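Local coordinates for CPXV018 protein (Cowpox virus, PDB 4PDC) that probably acts as a secreted viral decoy with an MHC class I-like fold that binds the immune receptor NKG2D and blocks its signalling, at residues N7-I12 with Y75-Y80; T79-C84 with T92-Y97; F66-T71 with A111-M116. The protein carries 2 engineered substitutions. One frame throughout, in Å; residues are numbered along the deposited sequence.

Contact 1: residues N7-I12 with Y75-Y80; sequences NFNLEI and YEDLTY
Phe8, Leu10 and Ile12 of one strand meet Tyr80, Leu78 and Glu76 of its neighbour as antiparallel hydrogen-bonded pairs. The strands run at 167° to each other. Each pair is closed by two N-H to O=C bonds; the shortest, Ile12 N to Glu76 O, is 2.7 Å. Asn9 with Thr79 and Glu11 with Asp77 are the non-hydrogen-bonded pairs between them.

Tyr75 OH donates to Glu11 OE2 over 2.6 Å, on the anti lone pair. Glu11 CG lies anti to the backbone N (chi1 -175°), and the extended chain beyond it carries the carboxylate to the Tyr75 hydroxyl. The carboxylate stands steeply to the Tyr75 ring, with OE2 at the ring edge. Asp77 OD1 is 4.2 Å from Glu11 OE2, a pair of like charges.

Apolar contacts gather on the other face. The Phe8 and Tyr80 rings lie side by side, pointing the same way, with Phe8 CD1 3.8 Å from Tyr80 CD2. Tyr80 O sits in the plane of the Phe8 ring at its edge. The Phe8 ring also stacks on Phe62 and meets Phe59 edge-to-face, both from helix 51-64.

The sheet is two-sided here, consistent with an MHC class I-like platform. Helices 51-64 and 113-126 and the loop at Phe66 cover the Phe8, Leu10, Leu78 face, where Tyr99 and Asn113 satisfy buried Glu76. On the Glu11 face, the tyrosine hydroxyl probably offsets some repulsion from Asp77.

Contact 2: residues T79-C84 with T92-Y97; sequences TYFYEC and TFDQDY. Engineered in segment 92-97: Asp96 (natural residue Phe).
Tyr80 has Gln95 OE1 in its ring plane, at the hydroxyl edge, while the Tyr97 ring lies obliquely beside it and points the same way. Tyr80 CD1 is 3.5 Å from Tyr97 CE2, and the planes are 33° apart. Tyr82 and Phe93 also lie side by side. Tyr82 OH comes within 3.1 Å of Phe93 CD1, and Cys84 CB packs 3.5 Å from Phe93 CE1. On the sheet face that carries Phe81, Glu83, Asp94 and Asp96, the Phe81 ring has Asp94 OD2 near its plane at the edge. Asp96, an engineered residue, runs alongside Phe81, with its OD2 3.9 Å from Phe81 CD2.

Tyr80 OH donates to Gln95 OE1 over 2.6 Å, tilted 32° from the amide plane. Gln95 CG sits between the backbone N and carbonyl carbon (chi1 63°), and the chain then extends to the hydroxyl. Gln95 NE2 is held in turn by Glu122 of helix 113-126.

Backbone bonds join Phe81 with Asp96 and Glu83 with Asp94, two for each pair. Phe81 N to Asp96 O is 2.9 Å. The two segments belong to the beta hairpin of strands 75-87 and 90-99.

The face of Tyr80, Tyr82 and Tyr97 packs against helices, and the disulfide of Cys84 with Cys134 ties it covalently to helix 131-146. On the Phe81 face, Glu83 and Asp94 may repel mildly; engineered Asp96 adds another acid, close to Glu103.

Contact 3: residues F66-T71 with A111-M116; sequences FRRVPT and ATNKNM
The capped N-terminal turn of helix 113-126 meets the loop after helix 51-64: Asn113 and Met116 face Phe66 to Val69 and Thr71. Thr112 is the N-cap of that turn: its OG1 accepts from Asn115 N at 3.1 Å. The contact thus joins a helix start to a loop at one end of what is probably an MHC-like platform.

The Asn113 amide pairs with the backbone of a single residue, Val69. Val69 N donates to Asn113 OD1 over 2.8 Å, in the amide plane and on a lone pair. Asn113 ND2 returns a bond to Val69 O at 3.1 Å, also nearly in plane. The two bonds fix the rotation of the amide. ND2 also bonds Glu76 OE1 of strand 75-87, which accounts for a second amide hydrogen. Thr71 CG2 meets ND2 tip to tip.

Phe66 and Met116 make an oblique Met-aromatic contact, with SD 4.6 Å from the ring centroid. Phe66 CE1 also touches Met116 CG at 3.7 Å. Beyond the two segments, the Arg67 guanidinium pairs with an acidic side chain of another protein's chain. Met116 SD lies 3.1 Å from Arg67 O, and the bend at chi3 (-59°) brings Met116 CE to 3.2 Å from the same oxygen.

How the contacts relate
Contacts 1 and 2 are neighbours in one antiparallel sheet. They share strand 75-87, with Thr79 and Tyr80 in both, and their centres are 14 Å apart. Both rest on regular backbone pairing and bury one face under helices. Contact 2 lies nearer the chain centre and adds a disulfide, yet part of segment 92-97 is exposed. Contact 3 is farther out, its centre about 18 Å from that of the chain. It has no strand pairing: a side-chain amide grips a loop backbone instead. It meets contact 1 where Asn113 reaches Glu76 and Phe66 packs on Leu10 and Leu78. Contacts 2 and 3 do not touch. Only contact 3 reaches another protein chain.

Contact 1: residues N7-I12 with Y75-Y80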
loop_
_atom_site.group_PDB
_atom_site.type_symbol
_atom_site.label_atom_id
_atom_site.label_comp_id
_atom_site.label_asym_id
_atom_site.label_seq_id
_atom_site.Cartn_x
_atom_site.Cartn_y
_atom_site.Cartn_z
ATOM N N ASN E 7 -8.417 17.503 0.092
ATOM C CA ASN E 7 -9.762 17.808 0.575
ATOM C C ASN E 7 -10.823 17.103 -0.267
ATOM O O ASN E 7 -11.111 17.513 -1.390
ATOM C CB ASN E 7 -10.007 19.318 0.573
ATOM C CG ASN E 7 -11.269 19.704 1.329
ATOM O OD1 ASN E 7 -12.256 20.137 0.736
ATOM N ND2 ASN E 7 -11.245 19.528 2.645
ATOM N N PHE E 8 -11.382 16.031 0.286
ATOM C CA PHE E 8 -12.423 15.260 -0.382
ATOM C C PHE E 8 -13.792 15.781 0.008
ATOM O O PHE E 8 -14.082 15.926 1.192
ATOM C CB PHE E 8 -12.320 13.781 -0.017
ATOM C CG PHE E 8 -11.026 13.149 -0.408
ATOM C CD1 PHE E 8 -9.903 13.286 0.393
ATOM C CD2 PHE E 8 -10.930 12.400 -1.568
ATOM C CE1 PHE E 8 -8.706 12.698 0.035
ATOM C CE2 PHE E 8 -9.732 11.810 -1.932
ATOM C CZ PHE E 8 -8.620 11.960 -1.129
ATOM N N ASN E 9 -14.632 16.053 -0.984
ATOM C CA ASN E 9 -15.996 16.494 -0.721
ATOM C C ASN E 9 -17.013 15.711 -1.536
ATOM O O ASN E 9 -16.865 15.552 -2.749
ATOM C CB ASN E 9 -16.146 17.985 -1.014
ATOM C CG ASN E 9 -17.517 18.511 -0.646
ATOM O OD1 ASN E 9 -17.902 18.498 0.521
ATOM N ND2 ASN E 9 -18.260 18.980 -1.640
ATOM N N LEU E 10 -18.036 15.213 -0.845
ATOM C CA LEU E 10 -19.182 14.584 -1.483
ATOM C C LEU E 10 -20.438 15.344 -1.074
ATOM O O LEU E 10 -20.844 15.300 0.086
ATOM C CB LEU E 10 -19.290 13.107 -1.092
ATOM C CG LEU E 10 -20.480 12.346 -1.686
ATOM C CD1 LEU E 10 -20.413 12.313 -3.200
ATOM C CD2 LEU E 10 -20.544 10.928 -1.133
ATOM N N GLU E 11 -21.032 16.055 -2.028
ATOM C CA GLU E 11 -22.229 16.852 -1.770
ATOM C C GLU E 11 -23.453 16.209 -2.406
ATOM O O GLU E 11 -23.523 16.078 -3.625
ATOM C CB GLU E 11 -22.054 18.278 -2.303
ATOM C CG GLU E 11 -23.216 19.215 -1.964
ATOM C CD GLU E 11 -23.036 20.613 -2.534
ATOM O OE1 GLU E 11 -22.598 20.734 -3.698
ATOM O OE2 GLU E 11 -23.330 21.593 -1.817
ATOM N N ILE E 12 -24.402 15.798 -1.568
ATOM C CA ILE E 12 -25.679 15.266 -2.031
ATOM C C ILE E 12 -26.781 16.277 -1.752
ATOM O O ILE E 12 -27.234 16.414 -0.616
ATOM C CB ILE E 12 -26.036 13.928 -1.349
ATOM C CG1 ILE E 12 -24.918 12.904 -1.551
ATOM C CG2 ILE E 12 -27.354 13.382 -1.890
ATOM C CD1 ILE E 12 -23.935 12.848 -0.408
ATOM N N TYR E 75 -30.494 17.055 1.991
ATOM C CA TYR E 75 -29.145 17.590 1.816
ATOM C C TYR E 75 -28.139 16.945 2.761
ATOM O O TYR E 75 -28.347 16.899 3.974
ATOM C CB TYR E 75 -29.143 19.108 2.022
ATOM C CG TYR E 75 -27.839 19.773 1.637
ATOM C CD1 TYR E 75 -26.809 19.916 2.559
ATOM C CD2 TYR E 75 -27.637 20.252 0.351
ATOM C CE1 TYR E 75 -25.615 20.524 2.210
ATOM C CE2 TYR E 75 -26.446 20.860 -0.008
ATOM C CZ TYR E 75 -25.439 20.993 0.926
ATOM O OH TYR E 75 -24.253 21.596 0.573
ATOM N N GLU E 76 -27.046 16.451 2.184
ATOM C CA GLU E 76 -25.925 15.921 2.952
ATOM C C GLU E 76 -24.615 16.322 2.292
ATOM O O GLU E 76 -24.378 16.009 1.125
ATOM C CB GLU E 76 -25.996 14.395 3.069
ATOM C CG GLU E 76 -27.007 13.891 4.077
ATOM C CD GLU E 76 -26.729 12.466 4.523
ATOM O OE1 GLU E 76 -26.493 11.596 3.654
ATOM O OE2 GLU E 76 -26.744 12.218 5.751
ATOM N N ASP E 77 -23.778 17.023 3.051
ATOM C CA ASP E 77 -22.449 17.408 2.602
ATOM C C ASP E 77 -21.405 16.738 3.481
ATOM O O ASP E 77 -21.367 16.953 4.690
ATOM C CB ASP E 77 -22.280 18.926 2.638
ATOM C CG ASP E 77 -20.975 19.377 2.021
ATOM O OD1 ASP E 77 -20.856 19.321 0.780
ATOM O OD2 ASP E 77 -20.067 19.788 2.774
ATOM N N LEU E 78 -20.564 15.922 2.859
ATOM C CA LEU E 78 -19.539 15.178 3.575
ATOM C C LEU E 78 -18.164 15.641 3.128
ATOM O O LEU E 78 -17.893 15.714 1.931
ATOM C CB LEU E 78 -19.703 13.678 3.332
ATOM C CG LEU E 78 -20.994 13.069 3.876
ATOM C CD1 LEU E 78 -21.241 11.715 3.250
ATOM C CD2 LEU E 78 -20.911 12.948 5.391
ATOM N N THR E 79 -17.304 15.964 4.089
ATOM C CA THR E 79 -15.935 16.356 3.778
ATOM C C THR E 79 -14.944 15.507 4.553
ATOM O O THR E 79 -15.153 15.200 5.726
ATOM C CB THR E 79 -15.673 17.838 4.098
ATOM O OG1 THR E 79 -16.610 18.659 3.391
ATOM C CG2 THR E 79 -14.261 18.240 3.703
ATOM N N TYR E 80 -13.867 15.130 3.872
ATOM C CA TYR E 80 -12.737 14.468 4.503
ATOM C C TYR E 80 -11.465 15.201 4.128
ATOM O O TYR E 80 -11.131 15.317 2.950
ATOM C CB TYR E 80 -12.652 13.005 4.083
ATOM C CG TYR E 80 -11.440 12.278 4.624
ATOM C CD1 TYR E 80 -11.206 12.193 5.992
ATOM C CD2 TYR E 80 -10.543 11.656 3.768
ATOM C CE1 TYR E 80 -10.103 11.517 6.491
ATOM C CE2 TYR E 80 -9.444 10.981 4.255
ATOM C CZ TYR E 80 -9.226 10.914 5.615
ATOM O OH TYR E 80 -8.125 10.236 6.095
HETATM O O HOH W 1 -14.939 20.909 1.352
#

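Contact 2: residues T79-C84 with T92-Y97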
loop_
_atom_site.group_PDB
_atom_site.type_symbol
_atom_site.label_atom_id
_atom_site.label_comp_id
_atom_site.label_asym_id
_atom_site.label_seq_id
_atom_site.Cartn_x
_atom_site.Cartn_y
_atom_site.Cartn_z
ATOM N N THR E 79 -17.304 15.964 4.089
ATOM C CA THR E 79 -15.935 16.356 3.778
ATOM C C THR E 79 -14.944 15.507 4.553
ATOM O O THR E 79 -15.153 15.200 5.726
ATOM C CB THR E 79 -15.673 17.838 4.098
ATOM O OG1 THR E 79 -16.610 18.659 3.391
ATOM C CG2 THR E 79 -14.261 18.240 3.703
ATOM N N TYR E 80 -13.867 15.130 3.872
ATOM C CA TYR E 80 -12.737 14.468 4.503
ATOM C C TYR E 80 -11.465 15.201 4.128
ATOM O O TYR E 80 -11.131 15.317 2.950
ATOM C CB TYR E 80 -12.652 13.005 4.083
ATOM C CG TYR E 80 -11.440 12.278 4.624
ATOM C CD1 TYR E 80 -11.206 12.193 5.992
ATOM C CD2 TYR E 80 -10.543 11.656 3.768
ATOM C CE1 TYR E 80 -10.103 11.517 6.491
ATOM C CE2 TYR E 80 -9.444 10.981 4.255
ATOM C CZ TYR E 80 -9.226 10.914 5.615
ATOM O OH TYR E 80 -8.125 10.236 6.095
ATOM N N PHE E 81 -10.767 15.700 5.141
ATOM C CA PHE E 81 -9.545 16.466 4.945
ATOM C C PHE E 81 -8.382 15.640 5.453
ATOM O O PHE E 81 -8.424 15.153 6.575
ATOM C CB PHE E 81 -9.638 17.805 5.680
ATOM C CG PHE E 81 -8.378 18.618 5.631
ATOM C CD1 PHE E 81 -8.069 19.375 4.516
ATOM C CD2 PHE E 81 -7.515 18.647 6.715
ATOM C CE1 PHE E 81 -6.914 20.135 4.475
ATOM C CE2 PHE E 81 -6.358 19.405 6.681
ATOM C CZ PHE E 81 -6.058 20.150 5.561
ATOM N N TYR E 82 -7.368 15.450 4.612
ATOM C CA TYR E 82 -6.173 14.712 5.005
ATOM C C TYR E 82 -4.924 15.480 4.600
ATOM O O TYR E 82 -4.759 15.848 3.433
ATOM C CB TYR E 82 -6.152 13.312 4.384
ATOM C CG TYR E 82 -4.931 12.530 4.800
ATOM C CD1 TYR E 82 -4.884 11.887 6.031
ATOM C CD2 TYR E 82 -3.813 12.455 3.979
ATOM C CE1 TYR E 82 -3.765 11.182 6.426
ATOM C CE2 TYR E 82 -2.689 11.753 4.369
ATOM C CZ TYR E 82 -2.670 11.117 5.590
ATOM O OH TYR E 82 -1.552 10.416 5.987
ATOM N N GLU E 83 -4.049 15.716 5.573
ATOM C CA GLU E 83 -2.858 16.527 5.363
ATOM C C GLU E 83 -1.639 15.871 5.983
ATOM O O GLU E 83 -1.682 15.451 7.137
ATOM C CB GLU E 83 -3.051 17.922 5.963
ATOM C CG GLU E 83 -1.876 18.861 5.768
ATOM C CD GLU E 83 -2.025 20.143 6.562
ATOM O OE1 GLU E 83 -1.592 20.159 7.732
ATOM O OE2 GLU E 83 -2.577 21.126 6.022
ATOM N N CYS E 84 -0.557 15.780 5.213
ATOM C CA CYS E 84 0.728 15.373 5.765
ATOM C C CYS E 84 1.657 16.582 5.737
ATOM O O CYS E 84 1.546 17.453 4.870
ATOM C CB CYS E 84 1.321 14.179 5.007
ATOM S SG CYS E 84 1.835 14.453 3.294
ATOM N N THR E 92 4.393 14.571 10.199
ATOM C CA THR E 92 3.205 14.651 11.040
ATOM C C THR E 92 1.961 14.702 10.160
ATOM O O THR E 92 2.026 15.091 8.991
ATOM C CB THR E 92 3.238 15.876 11.976
ATOM O OG1 THR E 92 3.396 17.071 11.208
ATOM C CG2 THR E 92 4.387 15.761 12.968
ATOM N N PHE E 93 0.835 14.294 10.731
ATOM C CA PHE E 93 -0.388 14.108 9.967
ATOM C C PHE E 93 -1.584 14.694 10.692
ATOM O O PHE E 93 -1.598 14.804 11.919
ATOM C CB PHE E 93 -0.620 12.621 9.697
ATOM C CG PHE E 93 0.531 11.946 9.020
ATOM C CD1 PHE E 93 0.625 11.927 7.639
ATOM C CD2 PHE E 93 1.531 11.343 9.765
ATOM C CE1 PHE E 93 1.688 11.310 7.014
ATOM C CE2 PHE E 93 2.597 10.723 9.146
ATOM C CZ PHE E 93 2.677 10.707 7.768
ATOM N N ASP E 94 -2.588 15.062 9.909
ATOM C CA ASP E 94 -3.796 15.674 10.427
ATOM C C ASP E 94 -4.957 15.262 9.539
ATOM O O ASP E 94 -4.816 15.210 8.317
ATOM C CB ASP E 94 -3.650 17.199 10.469
ATOM C CG ASP E 94 -4.833 17.882 11.122
ATOM O OD1 ASP E 94 -5.508 17.230 11.944
ATOM O OD2 ASP E 94 -5.083 19.070 10.819
ATOM N N GLN E 95 -6.096 14.942 10.140
ATOM C CA GLN E 95 -7.281 14.650 9.350
ATOM C C GLN E 95 -8.539 15.100 10.070
ATOM O O GLN E 95 -8.629 15.031 11.297
ATOM C CB GLN E 95 -7.362 13.155 9.003
ATOM C CG GLN E 95 -7.493 12.210 10.188
ATOM C CD GLN E 95 -7.615 10.748 9.768
ATOM O OE1 GLN E 95 -7.340 10.386 8.620
ATOM N NE2 GLN E 95 -8.034 9.899 10.702
ATOM N N ASP E 96 -9.497 15.579 9.282
ATOM C CA ASP E 96 -10.758 16.091 9.797
ATOM C C ASP E 96 -11.914 15.503 9.009
ATOM O O ASP E 96 -11.775 15.186 7.826
ATOM C CB ASP E 96 -10.801 17.620 9.715
ATOM C CG ASP E 96 -9.785 18.283 10.620
ATOM O OD1 ASP E 96 -9.597 17.805 11.759
ATOM O OD2 ASP E 96 -9.176 19.284 10.187
ATOM N N TYR E 97 -13.049 15.366 9.682
ATOM C CA TYR E 97 -14.292 14.929 9.064
ATOM C C TYR E 97 -15.361 15.988 9.303
ATOM O O TYR E 97 -15.569 16.398 10.447
ATOM C CB TYR E 97 -14.758 13.597 9.645
ATOM C CG TYR E 97 -13.712 12.510 9.683
ATOM C CD1 TYR E 97 -12.788 12.445 10.720
ATOM C CD2 TYR E 97 -13.662 11.532 8.698
ATOM C CE1 TYR E 97 -11.838 11.445 10.766
ATOM C CE2 TYR E 97 -12.715 10.529 8.734
ATOM C CZ TYR E 97 -11.805 10.489 9.773
ATOM O OH TYR E 97 -10.860 9.489 9.816
#

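Contact 3: residues F66-T71 with A111-M116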
loop_
_atom_site.group_PDB
_atom_site.type_symbol
_atom_site.label_atom_id
_atom_site.label_comp_id
_atom_site.label_asym_id
_atom_site.label_seq_id
_atom_site.Cartn_x
_atom_site.Cartn_y
_atom_site.Cartn_z
ATOM N N PHE E 66 -17.298 4.148 -1.437
ATOM C CA PHE E 66 -18.180 4.630 -0.379
ATOM C C PHE E 66 -19.598 4.140 -0.635
ATOM O O PHE E 66 -20.210 4.485 -1.644
ATOM C CB PHE E 66 -18.150 6.157 -0.289
ATOM C CG PHE E 66 -19.014 6.717 0.811
ATOM C CD1 PHE E 66 -18.854 6.292 2.122
ATOM C CD2 PHE E 66 -19.976 7.671 0.537
ATOM C CE1 PHE E 66 -19.647 6.808 3.136
ATOM C CE2 PHE E 66 -20.770 8.191 1.545
ATOM C CZ PHE E 66 -20.607 7.758 2.842
ATOM N N ARG E 67 -20.114 3.335 0.286
ATOM C CA ARG E 67 -21.423 2.720 0.114
ATOM C C ARG E 67 -22.526 3.608 0.680
ATOM O O ARG E 67 -23.190 3.253 1.654
ATOM C CB ARG E 67 -21.445 1.341 0.774
ATOM C CG ARG E 67 -20.292 0.457 0.323
ATOM C CD ARG E 67 -20.625 -1.018 0.423
ATOM N NE ARG E 67 -20.666 -1.504 1.800
ATOM C CZ ARG E 67 -19.640 -2.068 2.430
ATOM N NH1 ARG E 67 -18.469 -2.224 1.822
ATOM N NH2 ARG E 67 -19.784 -2.482 3.680
ATOM N N ARG E 68 -22.707 4.765 0.054
ATOM C CA ARG E 68 -23.726 5.726 0.455
ATOM C C ARG E 68 -25.119 5.101 0.399
ATOM O O ARG E 68 -25.471 4.464 -0.591
ATOM C CB ARG E 68 -23.660 6.959 -0.454
ATOM C CG ARG E 68 -24.701 8.026 -0.157
ATOM C CD ARG E 68 -24.503 9.263 -1.028
ATOM N NE ARG E 68 -25.226 9.179 -2.297
ATOM C CZ ARG E 68 -24.728 8.680 -3.426
ATOM N NH1 ARG E 68 -23.489 8.206 -3.471
ATOM N NH2 ARG E 68 -25.475 8.656 -4.521
ATOM N N VAL E 69 -25.903 5.271 1.460
ATOM C CA VAL E 69 -27.280 4.785 1.461
ATOM C C VAL E 69 -28.207 5.928 1.064
ATOM O O VAL E 69 -27.998 7.068 1.482
ATOM C CB VAL E 69 -27.708 4.216 2.837
ATOM C CG1 VAL E 69 -26.831 3.035 3.216
ATOM C CG2 VAL E 69 -27.660 5.280 3.925
ATOM N N PRO E 70 -29.225 5.640 0.237
ATOM C CA PRO E 70 -30.174 6.710 -0.086
ATOM C C PRO E 70 -30.894 7.193 1.168
ATOM O O PRO E 70 -31.117 6.392 2.076
ATOM C CB PRO E 70 -31.149 6.045 -1.065
ATOM C CG PRO E 70 -30.435 4.830 -1.567
ATOM C CD PRO E 70 -29.564 4.379 -0.445
ATOM N N THR E 71 -31.239 8.475 1.217
ATOM C CA THR E 71 -31.888 9.053 2.392
ATOM C C THR E 71 -33.056 9.941 1.998
ATOM O O THR E 71 -33.092 10.483 0.895
ATOM C CB THR E 71 -30.909 9.902 3.233
ATOM O OG1 THR E 71 -30.599 11.113 2.533
ATOM C CG2 THR E 71 -29.626 9.140 3.513
ATOM N N ALA E 111 -26.996 3.275 11.553
ATOM C CA ALA E 111 -26.405 3.174 10.224
ATOM C C ALA E 111 -26.755 4.409 9.406
ATOM O O ALA E 111 -27.886 4.566 8.941
ATOM C CB ALA E 111 -26.880 1.914 9.519
ATOM N N THR E 112 -25.773 5.285 9.241
ATOM C CA THR E 112 -25.959 6.537 8.530
ATOM C C THR E 112 -24.765 6.823 7.633
ATOM O O THR E 112 -23.681 6.275 7.830
ATOM C CB THR E 112 -26.124 7.705 9.497
ATOM O OG1 THR E 112 -24.937 7.819 10.291
ATOM C CG2 THR E 112 -27.332 7.490 10.401
ATOM N N ASN E 113 -24.967 7.702 6.661
ATOM C CA ASN E 113 -23.882 8.143 5.805
ATOM C C ASN E 113 -22.810 8.845 6.632
ATOM O O ASN E 113 -21.618 8.704 6.367
ATOM C CB ASN E 113 -24.412 9.064 4.706
ATOM C CG ASN E 113 -25.271 8.325 3.695
ATOM O OD1 ASN E 113 -25.022 7.159 3.392
ATOM N ND2 ASN E 113 -26.291 8.996 3.173
ATOM N N LYS E 114 -23.246 9.579 7.653
ATOM C CA LYS E 114 -22.334 10.296 8.536
ATOM C C LYS E 114 -21.374 9.338 9.244
ATOM O O LYS E 114 -20.163 9.570 9.287
ATOM C CB LYS E 114 -23.130 11.103 9.560
ATOM C CG LYS E 114 -22.292 12.010 10.435
ATOM C CD LYS E 114 -23.167 12.786 11.410
ATOM C CE LYS E 114 -22.349 13.751 12.248
ATOM N NZ LYS E 114 -23.183 14.463 13.254
ATOM N N ASN E 115 -21.912 8.254 9.790
ATOM C CA ASN E 115 -21.084 7.270 10.481
ATOM C C ASN E 115 -20.178 6.486 9.538
ATOM O O ASN E 115 -19.006 6.267 9.840
ATOM C CB ASN E 115 -21.966 6.303 11.272
ATOM C CG ASN E 115 -22.451 6.899 12.583
ATOM O OD1 ASN E 115 -21.740 7.672 13.228
ATOM N ND2 ASN E 115 -23.665 6.539 12.982
ATOM N N MET E 116 -20.718 6.056 8.405
ATOM C CA MET E 116 -19.932 5.295 7.443
ATOM C C MET E 116 -18.785 6.142 6.898
ATOM O O MET E 116 -17.667 5.657 6.709
ATOM C CB MET E 116 -20.816 4.808 6.297
ATOM C CG MET E 116 -20.105 3.866 5.345
ATOM S SD MET E 116 -21.115 3.406 3.923
ATOM C CE MET E 116 -22.526 2.653 4.736
#